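Local atomic coordinates of transglutaminase-like enzymes, putative cysteine protease (Cytophaga hutchinsonii, PDB entry 3ISR), a protein that is a putative cysteine protease with a transglutaminase-like fold, probably acting on peptide or amide bonds through a cysteine nucleophile. Residues 120-125 and 248-253; 166-171 and 181-186; 199-204 and 214-219. One frame throughout, in Å; residues are numbered along the deposited sequence.

Overall arrangement
Contact 2 contains the start of helix 181-194, and contacts 1 and 3 pack beside it. The centres of contacts 1 and 2 are about 8 Å apart, and that of contact 3 is about 11 Å from each. Contacts 2 and 3 both lie, along the chain, inside the loop closed by contact 1. Y122 O lies 2.8 Å from A170 N, joining contacts 1 and 2. Y201 of contact 3 packs on D248 and A249 of contact 1 and on R182 and H186 of contact 2. C181 SG of contact 2 is 4.0 Å from H215 ND1 of contact 3, and H215 is hydrogen-bonded to D230. This is consistent with the Cys-His-Asp triad of the transglutaminase-like family.

Contact 1 of 3, residues 120-125 and 248-253; sequences SRYCQS and DAADAA
Y122 and D248 lie 6.5 Å apart between CA atoms, where a type I beta turn from S120 to C123 meets the residue just before the 3-10 segment 249-251. The D248 carboxylate points into the turn. Its OD2 accepts from S120 OG at 2.7 Å and from Y122 N at 2.9 Å, the latter nearly straight at 172°. The two donors come from opposite faces of the carboxylate plane, so this oxygen is gripped from both sides. OD1 turns back to its own segment and accepts from A250 N at 3.0 Å. D248 CG sits between the backbone N and the carbonyl carbon (chi1 60°), which sets it toward the turn. The Y122 ring crosses the D248 side chain at about a right angle. A250 N meets the ring edge, 3.7 Å from Y122 CE2. C123 SG rests 3.9 Å from D248 CB. S120 OG also bonds R193, and R121 reaches D126 of the second subunit in a salt bridge. An alanine at D248 would probably leave Y122 N and A250 N without this acceptor, undoing the Asx turn, while S120 OG would keep R193. That Asx turn, from A250 N to D248 OD1, opens the 3-10 segment, and the same aspartate ties it to a beta turn from a distant part of the chain.

Contact 2 of 3, residues 166-171 and 181-186; sequences SQTSAF and CRDFAH
R182 leaves its helix with CG anti to the backbone N (chi1 176°) and runs extended to NE, toward the carbonyls of S166 and T168. D183 has CG anti to its carbonyl carbon (chi1 -52°), and its carboxylate meets the side chain of T168. The R182 guanidinium carries most of the polar contact. NH1 donates to T168 O at 3.2 Å, with the oxygen close to the guanidinium plane and the donor in the carbonyl plane. NH2 makes a weak bond to S166 O at 2.8 Å, bent to 125°. The flat group is sandwiched near its rim. S166 CA lies 3.6 Å above one face, and H186 NE2 lies over the opposite face. R182 CZ in turn sits at the edge of the H186 ring. The guanidinium also makes a cation-pi contact with Y122.

Further along, T168 and D183 cross at about a right angle, and T168 CG2 is 3.6 Å from D183 OD1. T168 OG1 bonds N165 N, and D183 OD2 bonds T164 OG1 and V180 N. The backbones come closest at A170 and H186, 5.4 Å between CA atoms. There A170 CB packs 3.6 Å from H186 O. S169 takes the N-cap position of helix 170-176, next to this close approach.

The arrangement joins the loop and first turn of helix 170-176 to the first turns of helix 181-194. R182, D183 and H186 line the side of the second helix toward 166-171. In the transglutaminase-like fold the nucleophilic cysteine stands at the start of such a helix, and C181 probably has that role here.

Contact 3 of 3, residues 199-204 and 214-219; sequences ARYFTG and FHACFE
The R200 guanidinium meets E219 at its edge, with the E219 carboxylate carbon in its plane. R200 CG lies between the backbone N and the carbonyl carbon (chi1 66°), and the chain then runs extended to NE, where it meets E219. NE and NH2 both donate to E219 OE1, at 2.7 Å and 2.9 Å, from the same face of the carboxylate. This is a side-on salt bridge with the two planes 33° apart. E219 OE2 turns to the F202 ring and lies obliquely, 3.6 Å from CD1. C217 SG also meets this ring obliquely, 4.6 Å from its centroid, a sulfur-aromatic contact. The F214 ring has G204 O at its edge. Y201 OH touches A216 CB at 3.4 Å.

The two strands run antiparallel at 149°. R200, F202, H215, C217 and E219 point to one face, and Y201, T203, A216 and F218 to the other. The R200-E219, F202-C217 and G204-H215 pairs are hydrogen-bonded, and the Y201-F218 and T203-A216 pairs are non-hydrogen-bonded. F202 N stands above the carbonyl plane of C217, whereas C217 N lies in that of F202. At G204 a side chain would be crowded by F202 CE2.

H215 NE2 bonds D230 OD2, consistent with the His-Asp pair of the Cys-His-Asp triad of transglutaminase-like enzymes. R200 also makes a cation-pi contact with W226. The hairpin is the middle of a four-stranded antiparallel sheet, flanked by strands 225-229 and 240-246. Y201 and F218 rest on I189 of helix 181-194, while F202, C217 and E219 pack against I228 of strand 225-229.

Contact 1 of 3, residues 120-125 and 248-253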
loop_
_atom_site.group_PDB
_atom_site.type_symbol
_atom_site.label_atom_id
_atom_site.label_comp_id
_atom_site.label_asym_id
_atom_site.label_seq_id
_atom_site.Cartn_x
_atom_site.Cartn_y
_atom_site.Cartn_z
ATOM N N SER B 120 0.210 -8.242 -13.589
ATOM C CA SER B 120 1.497 -7.691 -13.965
ATOM C C SER B 120 1.846 -6.535 -13.012
ATOM O O SER B 120 1.064 -6.238 -12.116
ATOM C CB SER B 120 1.431 -7.208 -15.413
ATOM O OG SER B 120 0.410 -6.250 -15.570
ATOM N N ARG B 121 3.014 -5.901 -13.182
ATOM C CA ARG B 121 3.439 -4.841 -12.248
ATOM C C ARG B 121 2.356 -3.797 -11.918
ATOM O O ARG B 121 2.092 -3.502 -10.743
ATOM C CB ARG B 121 4.705 -4.131 -12.765
ATOM C CG ARG B 121 5.101 -2.848 -11.974
ATOM C CD ARG B 121 5.429 -3.077 -10.460
ATOM N NE ARG B 121 5.707 -1.761 -9.886
ATOM C CZ ARG B 121 4.796 -0.945 -9.354
ATOM N NH1 ARG B 121 3.518 -1.314 -9.251
ATOM N NH2 ARG B 121 5.167 0.258 -8.922
ATOM N N TYR B 122 1.749 -3.218 -12.952
ATOM C CA TYR B 122 0.781 -2.135 -12.762
ATOM C C TYR B 122 -0.670 -2.590 -12.813
ATOM O O TYR B 122 -1.572 -1.765 -12.781
ATOM C CB TYR B 122 1.021 -1.056 -13.831
ATOM C CG TYR B 122 2.433 -0.538 -13.762
ATOM C CD1 TYR B 122 2.846 0.271 -12.697
ATOM C CD2 TYR B 122 3.375 -0.896 -14.733
ATOM C CE1 TYR B 122 4.178 0.723 -12.616
ATOM C CE2 TYR B 122 4.689 -0.445 -14.674
ATOM C CZ TYR B 122 5.081 0.354 -13.612
ATOM O OH TYR B 122 6.373 0.802 -13.577
ATOM N N CYS B 123 -0.900 -3.905 -12.906
ATOM C CA CYS B 123 -2.259 -4.435 -13.062
ATOM C C CYS B 123 -2.425 -5.621 -12.107
ATOM O O CYS B 123 -2.313 -6.794 -12.511
ATOM C CB CYS B 123 -2.531 -4.871 -14.509
ATOM S SG CYS B 123 -2.236 -3.609 -15.757
ATOM N N GLN B 124 -2.683 -5.301 -10.830
ATOM C CA GLN B 124 -2.756 -6.317 -9.753
ATOM C C GLN B 124 -4.141 -6.940 -9.707
ATOM O O GLN B 124 -4.931 -6.738 -8.758
ATOM C CB GLN B 124 -2.374 -5.702 -8.403
ATOM C CG GLN B 124 -1.015 -4.953 -8.393
ATOM C CD GLN B 124 -1.177 -3.450 -8.576
ATOM O OE1 GLN B 124 -2.034 -2.982 -9.350
ATOM N NE2 GLN B 124 -0.361 -2.676 -7.856
ATOM N N SER B 125 -4.442 -7.700 -10.755
ATOM C CA SER B 125 -5.764 -8.247 -10.966
ATOM C C SER B 125 -6.101 -9.230 -9.873
ATOM O O SER B 125 -7.263 -9.389 -9.491
ATOM C CB SER B 125 -5.854 -8.922 -12.348
ATOM O OG SER B 125 -4.684 -9.686 -12.630
ATOM N N ASP B 248 1.686 -4.480 -19.680
ATOM C CA ASP B 248 1.385 -3.171 -19.104
ATOM C C ASP B 248 2.526 -2.262 -19.481
ATOM O O ASP B 248 3.358 -2.659 -20.309
ATOM C CB ASP B 248 1.158 -3.221 -17.574
ATOM C CG ASP B 248 2.349 -3.740 -16.780
ATOM O OD1 ASP B 248 3.501 -3.699 -17.238
ATOM O OD2 ASP B 248 2.116 -4.199 -15.625
ATOM N N ALA B 249 2.574 -1.074 -18.889
ATOM C CA ALA B 249 3.581 -0.054 -19.285
ATOM C C ALA B 249 5.032 -0.491 -19.036
ATOM O O ALA B 249 5.934 0.056 -19.646
ATOM C CB ALA B 249 3.306 1.284 -18.618
ATOM N N ALA B 250 5.266 -1.493 -18.183
ATOM C CA ALA B 250 6.637 -1.974 -17.981
ATOM C C ALA B 250 7.200 -2.500 -19.307
ATOM O O ALA B 250 8.426 -2.516 -19.519
ATOM C CB ALA B 250 6.679 -3.088 -16.908
ATOM N N ASP B 251 6.309 -2.963 -20.184
ATOM C CA ASP B 251 6.722 -3.513 -21.485
ATOM C C ASP B 251 6.606 -2.503 -22.622
ATOM O O ASP B 251 6.825 -2.857 -23.791
ATOM C CB ASP B 251 5.828 -4.685 -21.872
ATOM C CG ASP B 251 5.978 -5.879 -20.966
ATOM O OD1 ASP B 251 7.073 -6.105 -20.396
ATOM O OD2 ASP B 251 4.989 -6.632 -20.888
ATOM N N ALA B 252 6.220 -1.273 -22.315
ATOM C CA ALA B 252 5.966 -0.292 -23.380
ATOM C C ALA B 252 6.157 1.144 -22.927
ATOM O O ALA B 252 5.346 2.020 -23.262
ATOM C CB ALA B 252 4.547 -0.474 -23.938
ATOM N N ALA B 253 7.225 1.403 -22.178
ATOM C CA ALA B 253 7.504 2.780 -21.736
ATOM C C ALA B 253 7.932 3.634 -22.914
ATOM O O ALA B 253 8.602 3.140 -23.825
ATOM C CB ALA B 253 8.592 2.795 -20.683
HETATM O O HOH W 1 4.919 -6.259 -15.367
#

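Contact 2 of 3, residues 166-171 and 181-186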
loop_
_atom_site.group_PDB
_atom_site.type_symbol
_atom_site.label_atom_id
_atom_site.label_comp_id
_atom_site.label_asym_id
_atom_site.label_seq_id
_atom_site.Cartn_x
_atom_site.Cartn_y
_atom_site.Cartn_z
ATOM N N SER B 166 5.078 7.313 -12.584
ATOM C CA SER B 166 5.352 6.023 -13.215
ATOM C C SER B 166 5.141 4.843 -12.254
ATOM O O SER B 166 4.991 3.700 -12.693
ATOM C CB SER B 166 6.757 5.998 -13.818
ATOM O OG SER B 166 7.728 6.000 -12.787
ATOM N N GLN B 167 5.116 5.116 -10.954
ATOM C CA GLN B 167 4.908 4.054 -9.956
ATOM C C GLN B 167 3.446 3.672 -9.768
ATOM O O GLN B 167 3.143 2.592 -9.250
ATOM C CB GLN B 167 5.535 4.436 -8.599
ATOM C CG GLN B 167 7.061 4.550 -8.645
ATOM C CD GLN B 167 7.680 4.773 -7.260
ATOM O OE1 GLN B 167 6.976 4.829 -6.247
ATOM N NE2 GLN B 167 9.004 4.882 -7.216
ATOM N N THR B 168 2.540 4.564 -10.179
ATOM C CA THR B 168 1.102 4.367 -10.007
ATOM C C THR B 168 0.583 3.144 -10.760
ATOM O O THR B 168 0.948 2.912 -11.930
ATOM C CB THR B 168 0.328 5.618 -10.495
ATOM O OG1 THR B 168 0.905 6.808 -9.920
ATOM C CG2 THR B 168 -1.139 5.557 -10.140
ATOM N N SER B 169 -0.301 2.392 -10.113
ATOM C CA SER B 169 -0.828 1.148 -10.678
ATOM C C SER B 169 -2.338 1.146 -10.613
ATOM O O SER B 169 -2.953 2.006 -9.965
ATOM C CB SER B 169 -0.299 -0.038 -9.854
ATOM O OG SER B 169 -0.796 0.003 -8.512
ATOM N N ALA B 170 -2.947 0.134 -11.233
ATOM C CA ALA B 170 -4.375 -0.059 -11.144
ATOM C C ALA B 170 -4.864 -0.091 -9.692
ATOM O O ALA B 170 -5.933 0.448 -9.396
ATOM C CB ALA B 170 -4.800 -1.339 -11.851
ATOM N N PHE B 171 -4.109 -0.748 -8.813
ATOM C CA PHE B 171 -4.519 -0.863 -7.411
ATOM C C PHE B 171 -4.604 0.506 -6.737
ATOM O O PHE B 171 -5.440 0.708 -5.862
ATOM C CB PHE B 171 -3.595 -1.815 -6.632
ATOM C CG PHE B 171 -4.125 -2.215 -5.287
ATOM C CD1 PHE B 171 -5.196 -3.108 -5.173
ATOM C CD2 PHE B 171 -3.565 -1.684 -4.130
ATOM C CE1 PHE B 171 -5.696 -3.471 -3.909
ATOM C CE2 PHE B 171 -4.056 -2.059 -2.864
ATOM C CZ PHE B 171 -5.122 -2.959 -2.768
ATOM N N CYS B 181 -4.049 8.778 -19.254
ATOM C CA CYS B 181 -4.388 7.590 -20.046
ATOM C C CYS B 181 -3.696 6.302 -19.562
ATOM O O CYS B 181 -4.316 5.255 -19.543
ATOM C CB CYS B 181 -4.161 7.820 -21.546
ATOM S SG CYS B 181 -2.482 8.198 -22.027
ATOM N N ARG B 182 -2.416 6.372 -19.194
ATOM C CA ARG B 182 -1.705 5.171 -18.713
ATOM C C ARG B 182 -2.446 4.478 -17.557
ATOM O O ARG B 182 -2.559 3.235 -17.494
ATOM C CB ARG B 182 -0.299 5.581 -18.276
ATOM C CG ARG B 182 0.596 4.497 -17.647
ATOM C CD ARG B 182 1.895 5.232 -17.242
ATOM N NE ARG B 182 3.001 4.383 -16.804
ATOM C CZ ARG B 182 3.128 3.842 -15.581
ATOM N NH1 ARG B 182 2.172 3.989 -14.648
ATOM N NH2 ARG B 182 4.218 3.121 -15.308
ATOM N N ASP B 183 -2.984 5.300 -16.665
ATOM C CA ASP B 183 -3.697 4.808 -15.499
ATOM C C ASP B 183 -5.060 4.228 -15.855
ATOM O O ASP B 183 -5.477 3.232 -15.268
ATOM C CB ASP B 183 -3.854 5.950 -14.488
ATOM C CG ASP B 183 -2.528 6.629 -14.162
ATOM O OD1 ASP B 183 -1.584 5.948 -13.694
ATOM O OD2 ASP B 183 -2.398 7.845 -14.420
ATOM N N PHE B 184 -5.782 4.872 -16.769
ATOM C CA PHE B 184 -7.075 4.360 -17.229
ATOM C C PHE B 184 -6.890 3.017 -17.937
ATOM O O PHE B 184 -7.700 2.099 -17.782
ATOM C CB PHE B 184 -7.727 5.346 -18.214
ATOM C CG PHE B 184 -8.416 6.528 -17.572
ATOM C CD1 PHE B 184 -7.707 7.447 -16.792
ATOM C CD2 PHE B 184 -9.756 6.779 -17.832
ATOM C CE1 PHE B 184 -8.340 8.566 -16.234
ATOM C CE2 PHE B 184 -10.407 7.915 -17.279
ATOM C CZ PHE B 184 -9.700 8.805 -16.490
ATOM N N ALA B 185 -5.821 2.892 -18.720
ATOM C CA ALA B 185 -5.537 1.633 -19.418
ATOM C C ALA B 185 -5.208 0.539 -18.411
ATOM O O ALA B 185 -5.727 -0.592 -18.493
ATOM C CB ALA B 185 -4.365 1.816 -20.371
ATOM N N HIS B 186 -4.334 0.846 -17.457
ATOM C CA HIS B 186 -3.928 -0.186 -16.492
ATOM C C HIS B 186 -5.131 -0.657 -15.706
ATOM O O HIS B 186 -5.255 -1.838 -15.405
ATOM C CB HIS B 186 -2.884 0.360 -15.491
ATOM C CG HIS B 186 -1.498 0.506 -16.050
ATOM N ND1 HIS B 186 -0.980 -0.321 -17.023
ATOM C CD2 HIS B 186 -0.503 1.361 -15.720
ATOM C CE1 HIS B 186 0.269 0.033 -17.290
ATOM N NE2 HIS B 186 0.583 1.048 -16.508
#

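Contact 3 of 3, residues 199-204 and 214-219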
loop_
_atom_site.group_PDB
_atom_site.type_symbol
_atom_site.label_atom_id
_atom_site.label_comp_id
_atom_site.label_asym_id
_atom_site.label_seq_id
_atom_site.Cartn_x
_atom_site.Cartn_y
_atom_site.Cartn_z
ATOM N N ALA B 199 -6.354 -9.427 -21.291
ATOM C CA ALA B 199 -6.291 -8.009 -21.690
ATOM C C ALA B 199 -4.855 -7.561 -21.772
ATOM O O ALA B 199 -4.009 -8.081 -21.048
ATOM C CB ALA B 199 -7.057 -7.145 -20.710
ATOM N N ARG B 200 -4.572 -6.601 -22.657
ATOM C CA ARG B 200 -3.210 -6.140 -22.803
ATOM C C ARG B 200 -3.174 -4.615 -22.998
ATOM O O ARG B 200 -4.174 -3.993 -23.355
ATOM C CB ARG B 200 -2.511 -6.857 -23.969
ATOM C CG ARG B 200 -3.124 -6.512 -25.365
ATOM C CD ARG B 200 -2.490 -7.341 -26.482
ATOM N NE ARG B 200 -2.879 -6.809 -27.788
ATOM C CZ ARG B 200 -2.627 -7.396 -28.951
ATOM N NH1 ARG B 200 -1.975 -8.557 -29.006
ATOM N NH2 ARG B 200 -3.022 -6.811 -30.077
ATOM N N TYR B 201 -2.003 -4.056 -22.772
ATOM C CA TYR B 201 -1.767 -2.628 -22.860
ATOM C C TYR B 201 -1.442 -2.236 -24.309
ATOM O O TYR B 201 -0.709 -2.948 -24.998
ATOM C CB TYR B 201 -0.580 -2.355 -21.948
ATOM C CG TYR B 201 -0.209 -0.920 -21.691
ATOM C CD1 TYR B 201 -0.961 -0.139 -20.819
ATOM C CD2 TYR B 201 0.957 -0.380 -22.243
ATOM C CE1 TYR B 201 -0.586 1.172 -20.525
ATOM C CE2 TYR B 201 1.337 0.938 -21.968
ATOM C CZ TYR B 201 0.545 1.698 -21.105
ATOM O OH TYR B 201 0.886 2.988 -20.793
ATOM N N PHE B 202 -1.983 -1.099 -24.750
ATOM C CA PHE B 202 -1.805 -0.607 -26.125
ATOM C C PHE B 202 -1.300 0.840 -26.050
ATOM O O PHE B 202 -1.890 1.663 -25.360
ATOM C CB PHE B 202 -3.165 -0.686 -26.850
ATOM C CG PHE B 202 -3.173 -0.107 -28.275
ATOM C CD1 PHE B 202 -3.279 -0.944 -29.374
ATOM C CD2 PHE B 202 -3.112 1.262 -28.490
ATOM C CE1 PHE B 202 -3.306 -0.420 -30.692
ATOM C CE2 PHE B 202 -3.141 1.801 -29.800
ATOM C CZ PHE B 202 -3.242 0.940 -30.893
ATOM N N THR B 203 -0.205 1.139 -26.739
ATOM C CA THR B 203 0.247 2.536 -26.874
ATOM C C THR B 203 0.217 2.942 -28.333
ATOM O O THR B 203 0.450 2.114 -29.206
ATOM C CB THR B 203 1.648 2.766 -26.317
ATOM O OG1 THR B 203 2.593 1.904 -26.982
ATOM C CG2 THR B 203 1.663 2.447 -24.821
ATOM N N GLY B 204 -0.031 4.220 -28.598
ATOM C CA GLY B 204 -0.041 4.668 -29.968
ATOM C C GLY B 204 -0.014 6.161 -30.152
ATOM O O GLY B 204 -0.089 6.939 -29.183
ATOM N N PHE B 214 1.405 11.122 -26.741
ATOM C CA PHE B 214 1.327 9.662 -26.912
ATOM C C PHE B 214 0.082 9.222 -26.178
ATOM O O PHE B 214 -0.351 9.892 -25.244
ATOM C CB PHE B 214 2.545 8.964 -26.309
ATOM C CG PHE B 214 3.816 9.171 -27.088
ATOM C CD1 PHE B 214 3.980 8.599 -28.339
ATOM C CD2 PHE B 214 4.853 9.935 -26.562
ATOM C CE1 PHE B 214 5.169 8.788 -29.065
ATOM C CE2 PHE B 214 6.048 10.126 -27.283
ATOM C CZ PHE B 214 6.197 9.538 -28.534
ATOM N N HIS B 215 -0.527 8.124 -26.608
ATOM C CA HIS B 215 -1.770 7.723 -26.003
ATOM C C HIS B 215 -1.650 6.288 -25.548
ATOM O O HIS B 215 -0.892 5.522 -26.133
ATOM C CB HIS B 215 -2.927 7.874 -26.992
ATOM C CG HIS B 215 -4.270 7.826 -26.340
ATOM N ND1 HIS B 215 -4.631 8.689 -25.330
ATOM C CD2 HIS B 215 -5.333 7.019 -26.545
ATOM C CE1 HIS B 215 -5.864 8.422 -24.944
ATOM N NE2 HIS B 215 -6.313 7.409 -25.664
ATOM N N ALA B 216 -2.376 5.941 -24.499
ATOM C CA ALA B 216 -2.414 4.560 -24.013
ATOM C C ALA B 216 -3.849 4.115 -23.789
ATOM O O ALA B 216 -4.647 4.868 -23.245
ATOM C CB ALA B 216 -1.592 4.429 -22.696
ATOM N N CYS B 217 -4.173 2.892 -24.211
ATOM C CA CYS B 217 -5.440 2.286 -23.880
ATOM C C CYS B 217 -5.258 0.778 -23.762
ATOM O O CYS B 217 -4.164 0.301 -23.439
ATOM C CB CYS B 217 -6.535 2.691 -24.859
ATOM S SG CYS B 217 -6.097 2.437 -26.566
ATOM N N PHE B 218 -6.322 0.015 -23.959
ATOM C CA PHE B 218 -6.179 -1.423 -23.775
ATOM C C PHE B 218 -7.003 -2.225 -24.768
ATOM O O PHE B 218 -7.907 -1.679 -25.422
ATOM C CB PHE B 218 -6.472 -1.823 -22.315
ATOM C CG PHE B 218 -7.936 -1.809 -21.931
ATOM C CD1 PHE B 218 -8.678 -2.990 -21.920
ATOM C CD2 PHE B 218 -8.551 -0.636 -21.512
ATOM C CE1 PHE B 218 -10.040 -2.971 -21.547
ATOM C CE2 PHE B 218 -9.877 -0.608 -21.152
ATOM C CZ PHE B 218 -10.622 -1.768 -21.146
ATOM N N GLU B 219 -6.678 -3.513 -24.888
ATOM C CA GLU B 219 -7.415 -4.412 -25.756
ATOM C C GLU B 219 -7.767 -5.639 -24.953
ATOM O O GLU B 219 -6.994 -6.057 -24.105
ATOM C CB GLU B 219 -6.577 -4.803 -26.976
ATOM C CG GLU B 219 -6.237 -3.611 -27.910
ATOM C CD GLU B 219 -5.254 -4.003 -29.007
ATOM O OE1 GLU B 219 -4.222 -4.627 -28.682
ATOM O OE2 GLU B 219 -5.500 -3.688 -30.196
#